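Local structure of hydratase ChsH2 (Mycobacterium tuberculosis SUMu008, 4W78) at residues D88-G94 with K107-T113; D55-Q60 with I76-L80; V63-A67 with V122-M126; P17-V21 with P83-Y87. The protein pairs with ChsH1 to form a MaoC-like enoyl-CoA hydratase that acts in cholesterol catabolism, probably adding water to the double bond of a steroid enoyl-CoA. One frame throughout, in Å; residues are numbered along the deposited sequence.

Contact 1. Residues D88-G94 with K107-T113; sequences DTVTFSG and KVVGRNT
Thr91 and Arg111 face each other as a hydrogen-bonded pair, Thr91 N to Arg111 O at 2.8 Å with Arg111 N returning to Thr91 O, and two residues on Ser93 and Val109 repeat the pattern. Phe92 with Gly110 and Gly94 with Val108 are the non-hydrogen-bonded pairs. The two strand axes run antiparallel at 160°. On the face of the sheet that carries Phe92, the ring lies against bare backbone, its CD1 3.8 Å from Gly110 CA, while Val108 CG1 comes to the ring edge. Val90 CG1 covers one face of the same ring, and Leu58 of helix 52-67 packs on Phe92 as well. The other face of the sheet is more polar. Arg111 stretches back along its own strand, extended from CG to NE, and lays one face of its guanidinium on Val109 CG1, which lies 3.6 Å from the plane, over its centre. NE forms a salt bridge with Asp116, and NH1 reaches Thr91 O through a water at 2.9 Å from NH1. Where the strands part, Asn112 ND2 lies 3.0 Å from Asp88 OD2, with amide and carboxylate planes 83° apart; the hydrogen bond to that oxygen comes from Tyr85 N. The whole is a beta hairpin, strands 89-100 and 103-111, at the centre of the antiparallel sheet that curls around helix 52-67 in the hot-dog fold of MaoC-like hydratases.

Contact 2. Residues D55-Q60 with I76-L80; sequences DTGLVQ and IGLRL
Ile76 meets the helix with both of its branches. CD1, at the end of the longer one, sits 3.8 Å from Gln60 CB and also lies near Thr56 O, while CG2 touches Val59 CG1 at 4.0 Å; the Val59 and Ile76 side chains slide past each other in opposite directions. Leu78 is the next inward-facing residue of the strand. With its CG between the backbone N and the carbonyl carbon (chi1 58°), it brings CD2 within 3.6 Å of Thr56 OG1, the two side chains crossing at about a right angle. Leu80 then closes the row: its two methyls meet the carboxylate of Asp55, CD2 at 3.3 Å from OD2. Helix 52-67 is the long central helix of the hot-dog fold, lying against the concave face of its sheet, and the axes of segments 55-60 and 76-80 lie at 124°. A water links helix to strand, 3.2 Å from Thr56 OG1 and donating to Ile76 O. Further out, Thr56 OG1 is also bonded to Ile52 O one helical turn back, and Asp55 OD1 to His117 NE2, which ties the carboxylate to strand 116-125. Ala120 of that strand packs on both Val59 and Leu78. On the far edge, residues 76-79 pair with an antiparallel strand of the ChsH1 chain, continuing the sheet into the partner, and Gln60 OE1 accepts a hydrogen bond from Ala65 N of ChsH1.

Contact 3. Residues V63-A67 with V122-M126; sequences VTDWA and VELSM
Met126 and Trp66 make a Met-aromatic contact where the end of the hot-dog helix, 52-67, lies over the end of strand 116-125, the segment axes 32° apart. From CB, the methionine chain runs out with CG anti to the backbone N, and CG passes 3.8 Å from Ala67 O. SD follows, 3.7 Å from the same oxygen and 5.0 Å from the centroid of the indole six-membered ring, 24° off its normal: above the face, but at a distance. A bend at chi3 (-43°) then brings CE to the ring, closest to Trp66 CZ3, and the methyl also rests near Ala67 CB. The indole also packs on Leu8 and Pro9 of strand 7-14. Two residues back along the strand, Leu124 CD1 touches two helix residues a turn apart, Ala67 at CB and Val63 at CG1. Val108 from strand 103-111 packs on Val63 as well, and Ile73 from strand 72-80 packs on Leu124. At the start of both segments, Val63 and Val122 reach for each other tip to tip, with their two CG2 methyls 3.9 Å apart.

Contact 4. Residues P17-V21 with P83-Y87; sequences PTFIV and PWYAY
Phe19 and Trp84 supply the aromatic part of the contact. Their side chains cross at about a right angle, yet the ring planes are turned only 38° apart, with Phe19 CE2 3.7 Å from Trp84 CH2, so the pair is neither a stack nor edge-to-face. Phe19 reaches the indole because its CG is anti to the backbone N (chi1 177°), and Leu58 of helix 52-67 packs on both rings. Aliphatic contacts come next. Ile20 sets CD1 against the backbone of the loop, 3.4 Å from Ala86 N and 4.0 Å from Ala86 CB. Pro17 lies across Tyr87 at roughly a right angle, CD 3.6 Å from ring atom CE1 and CG near the phenol oxygen. The helix begun by Pro17, 17-26, thereby packs on the loop that leads from strand 72-80 into the hairpin of the hot-dog sheet. Polar atoms that fix the loop have partners beyond the helix. Trp84 NE1 donates to Asp88 O, holding the indole against its own chain, and its ring meets His117 edge-to-face; Tyr85 OH bonds with Lys46 N. Two polar links reach the second copy of this protein: Tyr87 OH bonds with Asp38 of that subunit, and Thr18 OG1 with its His35. Val21 packs on Val21 of the same neighbour, which places the start of helix 17-26 at the interface between the two copies.

From the N terminus, helix 17-26 opens contact 4, which is not closed until the loop 83-87 arrives. Within that span helix 52-67 folds onto strand 72-80, so contact 2 lies wholly inside contact 4. The same helix opens contact 3 at residues 63-67, and the chain must run to its last strand to close it; contact 3 therefore crosses both contact 2 and contact 4. Contact 1, within the hairpin of strands 89-100 and 103-111, follows contacts 2 and 4 in series and falls within contact 3. Leu58 of contact 2 touches contacts 1 and 4, while Val122 bridges contacts 2 and 3. Between them they tie helix 52-67 to the sheet, and helix 17-26 to the loop before strand 89-100.

Contact 1. Residues D88-G94 with K107-T113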
loop_
_atom_site.group_PDB
_atom_site.type_symbol
_atom_site.label_atom_id
_atom_site.label_comp_id
_atom_site.label_asym_id
_atom_site.label_seq_id
_atom_site.Cartn_x
_atom_site.Cartn_y
_atom_site.Cartn_z
ATOM N N ASP F 88 16.064 10.020 9.582
ATOM C CA ASP F 88 16.641 9.626 10.858
ATOM C C ASP F 88 16.933 8.138 10.810
ATOM O O ASP F 88 16.204 7.360 10.183
ATOM C CB ASP F 88 15.669 9.824 12.023
ATOM C CG ASP F 88 15.462 11.277 12.412
ATOM O OD1 ASP F 88 16.275 12.142 12.020
ATOM O OD2 ASP F 88 14.475 11.537 13.156
ATOM N N THR F 89 17.984 7.750 11.513
ATOM C CA THR F 89 18.280 6.351 11.719
ATOM C C THR F 89 18.003 6.021 13.172
ATOM O O THR F 89 18.494 6.696 14.078
ATOM C CB THR F 89 19.747 6.043 11.400
ATOM O OG1 THR F 89 19.984 6.280 10.008
ATOM C CG2 THR F 89 20.065 4.585 11.725
ATOM N N VAL F 90 17.214 4.977 13.388
ATOM C CA VAL F 90 16.930 4.500 14.734
ATOM C C VAL F 90 17.742 3.241 14.991
ATOM O O VAL F 90 17.757 2.317 14.175
ATOM C CB VAL F 90 15.422 4.270 14.954
ATOM C CG1 VAL F 90 15.178 3.434 16.206
ATOM C CG2 VAL F 90 14.723 5.612 15.057
ATOM N N THR F 91 18.461 3.247 16.107
ATOM C CA THR F 91 19.232 2.097 16.542
ATOM C C THR F 91 18.489 1.437 17.695
ATOM O O THR F 91 18.239 2.062 18.724
ATOM C CB THR F 91 20.628 2.527 17.000
ATOM O OG1 THR F 91 21.335 3.092 15.890
ATOM C CG2 THR F 91 21.409 1.341 17.533
ATOM N N PHE F 92 18.121 0.174 17.500
ATOM C CA PHE F 92 17.460 -0.602 18.538
ATOM C C PHE F 92 18.481 -1.367 19.360
ATOM O O PHE F 92 19.380 -2.012 18.817
ATOM C CB PHE F 92 16.443 -1.576 17.935
ATOM C CG PHE F 92 15.233 -0.907 17.349
ATOM C CD1 PHE F 92 14.125 -0.649 18.140
ATOM C CD2 PHE F 92 15.205 -0.525 16.019
ATOM C CE1 PHE F 92 12.995 -0.027 17.616
ATOM C CE2 PHE F 92 14.081 0.100 15.481
ATOM C CZ PHE F 92 12.978 0.354 16.283
ATOM N N SER F 93 18.331 -1.272 20.673
ATOM C CA SER F 93 19.088 -2.077 21.617
ATOM C C SER F 93 18.103 -2.787 22.541
ATOM O O SER F 93 16.958 -2.356 22.702
ATOM C CB SER F 93 20.059 -1.201 22.411
ATOM O OG SER F 93 19.363 -0.181 23.106
ATOM N N GLY F 94 18.523 -3.889 23.138
ATOM C CA GLY F 94 17.622 -4.652 23.971
ATOM C C GLY F 94 18.369 -5.452 25.012
ATOM O O GLY F 94 19.519 -5.838 24.798
ATOM N N LYS F 107 13.519 -5.544 27.615
ATOM C CA LYS F 107 13.415 -4.094 27.440
ATOM C C LYS F 107 14.093 -3.692 26.146
ATOM O O LYS F 107 15.226 -4.083 25.883
ATOM C CB LYS F 107 14.057 -3.344 28.617
ATOM C CG LYS F 107 14.032 -1.828 28.413
ATOM C CD LYS F 107 14.681 -1.087 29.556
ATOM C CE LYS F 107 14.563 0.415 29.338
ATOM N NZ LYS F 107 15.163 1.179 30.458
ATOM N N VAL F 108 13.384 -2.910 25.333
ATOM C CA VAL F 108 13.894 -2.476 24.044
ATOM C C VAL F 108 13.903 -0.956 24.011
ATOM O O VAL F 108 12.951 -0.320 24.470
ATOM C CB VAL F 108 12.990 -3.015 22.906
ATOM C CG1 VAL F 108 13.461 -2.520 21.543
ATOM C CG2 VAL F 108 12.962 -4.535 22.926
ATOM N N VAL F 109 14.982 -0.371 23.496
ATOM C CA VAL F 109 15.005 1.073 23.265
ATOM C C VAL F 109 15.466 1.342 21.845
ATOM O O VAL F 109 16.465 0.792 21.388
ATOM C CB VAL F 109 15.885 1.847 24.275
ATOM C CG1 VAL F 109 15.823 3.341 23.981
ATOM C CG2 VAL F 109 15.450 1.572 25.705
ATOM N N GLY F 110 14.697 2.168 21.139
ATOM C CA GLY F 110 15.104 2.635 19.824
ATOM C C GLY F 110 15.498 4.094 19.940
ATOM O O GLY F 110 14.701 4.917 20.360
ATOM N N ARG F 111 16.742 4.404 19.589
ATOM C CA ARG F 111 17.251 5.763 19.726
ATOM C C ARG F 111 17.608 6.326 18.363
ATOM O O ARG F 111 18.155 5.618 17.517
ATOM C CB ARG F 111 18.499 5.765 20.618
ATOM C CG ARG F 111 18.271 5.158 21.985
ATOM C CD ARG F 111 19.521 5.214 22.848
ATOM N NE ARG F 111 19.226 4.864 24.234
ATOM C CZ ARG F 111 19.325 3.638 24.739
ATOM N NH1 ARG F 111 19.715 2.623 23.972
ATOM N NH2 ARG F 111 19.031 3.425 26.016
ATOM N N ASN F 112 17.298 7.598 18.138
ATOM C CA ASN F 112 17.835 8.291 16.973
ATOM C C ASN F 112 18.793 9.376 17.449
ATOM O O ASN F 112 19.043 9.494 18.645
ATOM C CB ASN F 112 16.740 8.805 16.011
ATOM C CG ASN F 112 15.854 9.881 16.624
ATOM O OD1 ASN F 112 16.092 10.353 17.730
ATOM N ND2 ASN F 112 14.827 10.280 15.885
ATOM N N THR F 113 19.354 10.149 16.533
ATOM C CA THR F 113 20.443 11.038 16.920
ATOM C C THR F 113 20.043 12.014 18.034
ATOM O O THR F 113 20.833 12.297 18.937
ATOM C CB THR F 113 21.021 11.768 15.700
ATOM O OG1 THR F 113 19.975 11.996 14.750
ATOM C CG2 THR F 113 22.092 10.901 15.048
HETATM O O HOH W 1 19.013 10.112 13.229
HETATM O O HOH W 2 19.528 1.978 21.196
#

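Contact 2. Residues D55-Q60 with I76-L80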
loop_
_atom_site.group_PDB
_atom_site.type_symbol
_atom_site.label_atom_id
_atom_site.label_comp_id
_atom_site.label_asym_id
_atom_site.label_seq_id
_atom_site.Cartn_x
_atom_site.Cartn_y
_atom_site.Cartn_z
ATOM N N ASP F 55 5.978 1.129 14.894
ATOM C CA ASP F 55 6.808 0.960 16.097
ATOM C C ASP F 55 6.544 -0.380 16.799
ATOM O O ASP F 55 7.483 -1.088 17.191
ATOM C CB ASP F 55 6.593 2.103 17.092
ATOM C CG ASP F 55 7.233 3.398 16.643
ATOM O OD1 ASP F 55 8.365 3.350 16.103
ATOM O OD2 ASP F 55 6.615 4.467 16.843
ATOM N N THR F 56 5.267 -0.724 16.968
ATOM C CA THR F 56 4.915 -1.999 17.594
ATOM C C THR F 56 5.459 -3.184 16.767
ATOM O O THR F 56 6.033 -4.147 17.317
ATOM C CB THR F 56 3.394 -2.130 17.741
ATOM O OG1 THR F 56 2.888 -1.003 18.474
ATOM C CG2 THR F 56 3.036 -3.413 18.483
ATOM N N GLY F 57 5.296 -3.121 15.448
ATOM C CA GLY F 57 5.753 -4.184 14.568
ATOM C C GLY F 57 7.261 -4.318 14.588
ATOM O O GLY F 57 7.784 -5.434 14.555
ATOM N N LEU F 58 7.962 -3.185 14.621
ATOM C CA LEU F 58 9.428 -3.198 14.647
ATOM C C LEU F 58 9.963 -3.743 15.973
ATOM O O LEU F 58 10.952 -4.495 15.987
ATOM C CB LEU F 58 9.989 -1.801 14.384
ATOM C CG LEU F 58 9.779 -1.317 12.953
ATOM C CD1 LEU F 58 10.220 0.139 12.843
ATOM C CD2 LEU F 58 10.543 -2.194 11.973
ATOM N N VAL F 59 9.338 -3.370 17.089
ATOM C CA VAL F 59 9.737 -3.931 18.388
ATOM C C VAL F 59 9.558 -5.453 18.387
ATOM O O VAL F 59 10.437 -6.202 18.868
ATOM C CB VAL F 59 8.942 -3.280 19.539
ATOM C CG1 VAL F 59 9.079 -4.082 20.823
ATOM C CG2 VAL F 59 9.392 -1.830 19.745
ATOM N N GLN F 60 8.434 -5.918 17.850
ATOM C CA GLN F 60 8.198 -7.354 17.684
ATOM C C GLN F 60 9.291 -8.006 16.861
ATOM O O GLN F 60 9.865 -9.028 17.282
ATOM C CB GLN F 60 6.841 -7.580 17.017
ATOM C CG GLN F 60 6.434 -9.038 16.924
ATOM C CD GLN F 60 5.082 -9.176 16.291
ATOM O OE1 GLN F 60 4.074 -9.302 16.978
ATOM N NE2 GLN F 60 5.051 -9.134 14.977
ATOM N N ILE F 76 3.259 -6.442 24.181
ATOM C CA ILE F 76 4.206 -5.390 23.843
ATOM C C ILE F 76 3.644 -4.101 24.398
ATOM O O ILE F 76 2.522 -3.721 24.066
ATOM C CB ILE F 76 4.393 -5.249 22.322
ATOM C CG1 ILE F 76 5.048 -6.505 21.732
ATOM C CG2 ILE F 76 5.251 -4.011 21.983
ATOM C CD1 ILE F 76 5.041 -6.522 20.203
ATOM N N GLY F 77 4.401 -3.446 25.266
ATOM C CA GLY F 77 3.981 -2.146 25.760
ATOM C C GLY F 77 5.035 -1.125 25.399
ATOM O O GLY F 77 6.214 -1.330 25.667
ATOM N N LEU F 78 4.635 -0.012 24.801
ATOM C CA LEU F 78 5.656 0.954 24.451
ATOM C C LEU F 78 5.240 2.389 24.697
ATOM O O LEU F 78 4.045 2.709 24.791
ATOM C CB LEU F 78 6.137 0.755 23.009
ATOM C CG LEU F 78 5.094 0.829 21.894
ATOM C CD1 LEU F 78 4.832 2.271 21.495
ATOM C CD2 LEU F 78 5.551 0.019 20.693
ATOM N N ARG F 79 6.246 3.233 24.828
ATOM C CA ARG F 79 6.010 4.651 24.961
ATOM C C ARG F 79 6.940 5.382 24.004
ATOM O O ARG F 79 8.119 5.041 23.863
ATOM C CB ARG F 79 6.212 5.107 26.408
ATOM C CG ARG F 79 7.580 4.847 26.983
ATOM C CD ARG F 79 7.747 5.566 28.329
ATOM N NE ARG F 79 9.057 5.297 28.906
ATOM C CZ ARG F 79 9.471 5.738 30.086
ATOM N NH1 ARG F 79 8.679 6.498 30.838
ATOM N NH2 ARG F 79 10.685 5.423 30.512
ATOM N N LEU F 80 6.393 6.381 23.322
ATOM C CA LEU F 80 7.169 7.122 22.355
ATOM C C LEU F 80 7.805 8.333 23.011
ATOM O O LEU F 80 7.238 8.930 23.927
ATOM C CB LEU F 80 6.291 7.521 21.166
ATOM C CG LEU F 80 5.703 6.306 20.434
ATOM C CD1 LEU F 80 4.887 6.735 19.241
ATOM C CD2 LEU F 80 6.818 5.329 20.003
HETATM O O HOH W 3 2.160 -1.831 21.457
#

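Contact 3. Residues V63-A67 with V122-M126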
loop_
_atom_site.group_PDB
_atom_site.type_symbol
_atom_site.label_atom_id
_atom_site.label_comp_id
_atom_site.label_asym_id
_atom_site.label_seq_id
_atom_site.Cartn_x
_atom_site.Cartn_y
_atom_site.Cartn_z
ATOM N N VAL F 63 12.751 -8.275 18.640
ATOM C CA VAL F 63 12.808 -9.338 19.639
ATOM C C VAL F 63 12.839 -10.731 19.005
ATOM O O VAL F 63 13.617 -11.589 19.432
ATOM C CB VAL F 63 11.643 -9.222 20.661
ATOM C CG1 VAL F 63 11.606 -10.437 21.589
ATOM C CG2 VAL F 63 11.818 -7.979 21.474
ATOM N N THR F 64 12.006 -10.962 17.988
ATOM C CA THR F 64 11.958 -12.290 17.367
ATOM C C THR F 64 13.153 -12.574 16.458
ATOM O O THR F 64 13.498 -13.730 16.253
ATOM C CB THR F 64 10.643 -12.569 16.626
ATOM O OG1 THR F 64 10.469 -11.609 15.573
ATOM C CG2 THR F 64 9.471 -12.485 17.596
ATOM N N ASP F 65 13.788 -11.525 15.933
ATOM C CA ASP F 65 15.060 -11.687 15.221
ATOM C C ASP F 65 16.067 -12.405 16.120
ATOM O O ASP F 65 16.845 -13.245 15.661
ATOM C CB ASP F 65 15.648 -10.325 14.817
ATOM C CG ASP F 65 15.020 -9.738 13.551
ATOM O OD1 ASP F 65 14.175 -10.397 12.913
ATOM O OD2 ASP F 65 15.411 -8.604 13.187
ATOM N N TRP F 66 16.050 -12.053 17.398
ATOM C CA TRP F 66 16.946 -12.626 18.398
ATOM C C TRP F 66 16.415 -13.948 18.949
ATOM O O TRP F 66 17.156 -14.933 19.067
ATOM C CB TRP F 66 17.133 -11.605 19.529
ATOM C CG TRP F 66 17.752 -12.136 20.785
ATOM C CD1 TRP F 66 19.077 -12.393 21.020
ATOM C CD2 TRP F 66 17.064 -12.441 21.998
ATOM N NE1 TRP F 66 19.247 -12.851 22.303
ATOM C CE2 TRP F 66 18.026 -12.880 22.926
ATOM C CE3 TRP F 66 15.723 -12.369 22.394
ATOM C CZ2 TRP F 66 17.688 -13.273 24.222
ATOM C CZ3 TRP F 66 15.392 -12.758 23.679
ATOM C CH2 TRP F 66 16.366 -13.195 24.576
ATOM N N ALA F 67 15.134 -13.961 19.297
ATOM C CA ALA F 67 14.532 -15.090 20.006
ATOM C C ALA F 67 14.265 -16.275 19.090
ATOM O O ALA F 67 14.290 -17.433 19.526
ATOM C CB ALA F 67 13.241 -14.640 20.708
ATOM N N VAL F 122 8.639 -6.089 26.366
ATOM C CA VAL F 122 8.054 -7.193 25.624
ATOM C C VAL F 122 8.087 -8.448 26.490
ATOM O O VAL F 122 9.124 -8.777 27.068
ATOM C CB VAL F 122 8.849 -7.472 24.340
ATOM C CG1 VAL F 122 8.219 -8.605 23.529
ATOM C CG2 VAL F 122 8.963 -6.195 23.501
ATOM N N GLU F 123 6.954 -9.131 26.589
ATOM C CA GLU F 123 6.890 -10.401 27.309
ATOM C C GLU F 123 6.693 -11.506 26.290
ATOM O O GLU F 123 5.884 -11.387 25.382
ATOM C CB GLU F 123 5.747 -10.397 28.317
ATOM C CG GLU F 123 5.956 -9.423 29.462
ATOM C CD GLU F 123 4.821 -9.473 30.461
ATOM O OE1 GLU F 123 3.739 -9.978 30.086
ATOM O OE2 GLU F 123 5.006 -9.019 31.612
ATOM N N LEU F 124 7.448 -12.588 26.426
ATOM C CA LEU F 124 7.370 -13.653 25.453
ATOM C C LEU F 124 7.750 -14.944 26.134
ATOM O O LEU F 124 8.348 -14.929 27.205
ATOM C CB LEU F 124 8.341 -13.408 24.293
ATOM C CG LEU F 124 9.842 -13.479 24.582
ATOM C CD1 LEU F 124 10.603 -13.883 23.325
ATOM C CD2 LEU F 124 10.377 -12.156 25.111
ATOM N N SER F 125 7.388 -16.054 25.507
ATOM C CA SER F 125 7.895 -17.350 25.926
ATOM C C SER F 125 8.826 -17.824 24.827
ATOM O O SER F 125 8.596 -17.564 23.646
ATOM C CB SER F 125 6.751 -18.332 26.114
ATOM O OG SER F 125 6.211 -18.685 24.858
ATOM N N MET F 126 9.897 -18.504 25.212
ATOM C CA MET F 126 10.851 -18.979 24.234
ATOM C C MET F 126 11.073 -20.458 24.480
ATOM O O MET F 126 10.961 -20.930 25.610
ATOM C CB MET F 126 12.170 -18.212 24.342
ATOM C CG MET F 126 12.969 -18.170 23.045
ATOM S SD MET F 126 14.558 -17.331 23.222
ATOM C CE MET F 126 14.085 -15.923 24.197
#

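Contact 4. Residues P17-V21 with P83-Y87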
loop_
_atom_site.group_PDB
_atom_site.type_symbol
_atom_site.label_atom_id
_atom_site.label_comp_id
_atom_site.label_asym_id
_atom_site.label_seq_id
_atom_site.Cartn_x
_atom_site.Cartn_y
_atom_site.Cartn_z
ATOM N N PRO F 17 11.964 7.901 3.269
ATOM C CA PRO F 17 10.519 8.056 3.060
ATOM C C PRO F 17 9.835 6.776 2.589
ATOM O O PRO F 17 8.707 6.517 3.014
ATOM C CB PRO F 17 10.444 9.165 2.003
ATOM C CG PRO F 17 11.663 9.980 2.261
ATOM C CD PRO F 17 12.729 8.993 2.639
ATOM N N THR F 18 10.496 5.973 1.756
ATOM C CA THR F 18 9.878 4.710 1.341
ATOM C C THR F 18 9.546 3.803 2.532
ATOM O O THR F 18 8.467 3.215 2.584
ATOM C CB THR F 18 10.753 3.972 0.318
ATOM O OG1 THR F 18 10.872 4.793 -0.852
ATOM C CG2 THR F 18 10.132 2.652 -0.062
ATOM N N PHE F 19 10.461 3.722 3.491
ATOM C CA PHE F 19 10.215 2.944 4.695
ATOM C C PHE F 19 9.013 3.489 5.467
ATOM O O PHE F 19 8.111 2.741 5.821
ATOM C CB PHE F 19 11.472 2.925 5.562
ATOM C CG PHE F 19 11.308 2.201 6.852
ATOM C CD1 PHE F 19 11.350 0.817 6.882
ATOM C CD2 PHE F 19 11.101 2.896 8.042
ATOM C CE1 PHE F 19 11.189 0.126 8.067
ATOM C CE2 PHE F 19 10.952 2.210 9.238
ATOM C CZ PHE F 19 10.993 0.828 9.251
ATOM N N ILE F 20 9.000 4.797 5.699
ATOM C CA ILE F 20 7.951 5.404 6.510
ATOM C C ILE F 20 6.592 5.255 5.838
ATOM O O ILE F 20 5.608 4.875 6.481
ATOM C CB ILE F 20 8.273 6.880 6.766
ATOM C CG1 ILE F 20 9.586 6.984 7.542
ATOM C CG2 ILE F 20 7.104 7.563 7.505
ATOM C CD1 ILE F 20 9.947 8.403 7.999
ATOM N N VAL F 21 6.543 5.515 4.537
ATOM C CA VAL F 21 5.267 5.441 3.803
ATOM C C VAL F 21 4.778 4.005 3.670
ATOM O O VAL F 21 3.610 3.699 3.959
ATOM C CB VAL F 21 5.391 6.099 2.425
ATOM C CG1 VAL F 21 4.139 5.878 1.602
ATOM C CG2 VAL F 21 5.683 7.594 2.577
ATOM N N PRO F 83 10.098 11.986 17.849
ATOM C CA PRO F 83 9.587 11.405 16.603
ATOM C C PRO F 83 10.685 10.730 15.783
ATOM O O PRO F 83 11.868 11.065 15.917
ATOM C CB PRO F 83 9.012 12.615 15.844
ATOM C CG PRO F 83 8.875 13.692 16.872
ATOM C CD PRO F 83 9.975 13.450 17.870
ATOM N N TRP F 84 10.283 9.765 14.966
ATOM C CA TRP F 84 11.178 9.179 13.984
ATOM C C TRP F 84 10.828 9.801 12.632
ATOM O O TRP F 84 9.888 9.369 11.949
ATOM C CB TRP F 84 11.038 7.653 13.962
ATOM C CG TRP F 84 12.005 6.955 13.057
ATOM C CD1 TRP F 84 12.924 7.523 12.195
ATOM C CD2 TRP F 84 12.162 5.551 12.935
ATOM N NE1 TRP F 84 13.629 6.537 11.544
ATOM C CE2 TRP F 84 13.178 5.316 11.984
ATOM C CE3 TRP F 84 11.552 4.461 13.556
ATOM C CZ2 TRP F 84 13.591 4.030 11.637
ATOM C CZ3 TRP F 84 11.961 3.186 13.205
ATOM C CH2 TRP F 84 12.968 2.983 12.253
ATOM N N TYR F 85 11.574 10.847 12.291
ATOM C CA TYR F 85 11.362 11.596 11.068
ATOM C C TYR F 85 12.107 10.985 9.896
ATOM O O TYR F 85 13.084 10.262 10.076
ATOM C CB TYR F 85 11.857 13.024 11.258
ATOM C CG TYR F 85 10.988 13.901 12.123
ATOM C CD1 TYR F 85 9.628 14.053 11.851
ATOM C CD2 TYR F 85 11.525 14.592 13.196
ATOM C CE1 TYR F 85 8.833 14.875 12.629
ATOM C CE2 TYR F 85 10.739 15.407 13.982
ATOM C CZ TYR F 85 9.393 15.549 13.695
ATOM O OH TYR F 85 8.622 16.381 14.477
ATOM N N ALA F 86 11.643 11.296 8.687
ATOM C CA ALA F 86 12.361 10.892 7.483
ATOM C C ALA F 86 13.838 11.253 7.604
ATOM O O ALA F 86 14.192 12.348 8.068
ATOM C CB ALA F 86 11.748 11.536 6.232
ATOM N N TYR F 87 14.672 10.289 7.210
ATOM C CA TYR F 87 16.137 10.377 7.178
ATOM C C TYR F 87 16.837 10.162 8.510
ATOM O O TYR F 87 18.071 10.124 8.560
ATOM C CB TYR F 87 16.635 11.658 6.499
ATOM C CG TYR F 87 15.993 11.871 5.156
ATOM C CD1 TYR F 87 16.194 10.969 4.122
ATOM C CD2 TYR F 87 15.174 12.967 4.930
ATOM C CE1 TYR F 87 15.603 11.162 2.883
ATOM C CE2 TYR F 87 14.572 13.171 3.700
ATOM C CZ TYR F 87 14.785 12.262 2.684
ATOM O OH TYR F 87 14.199 12.462 1.458
#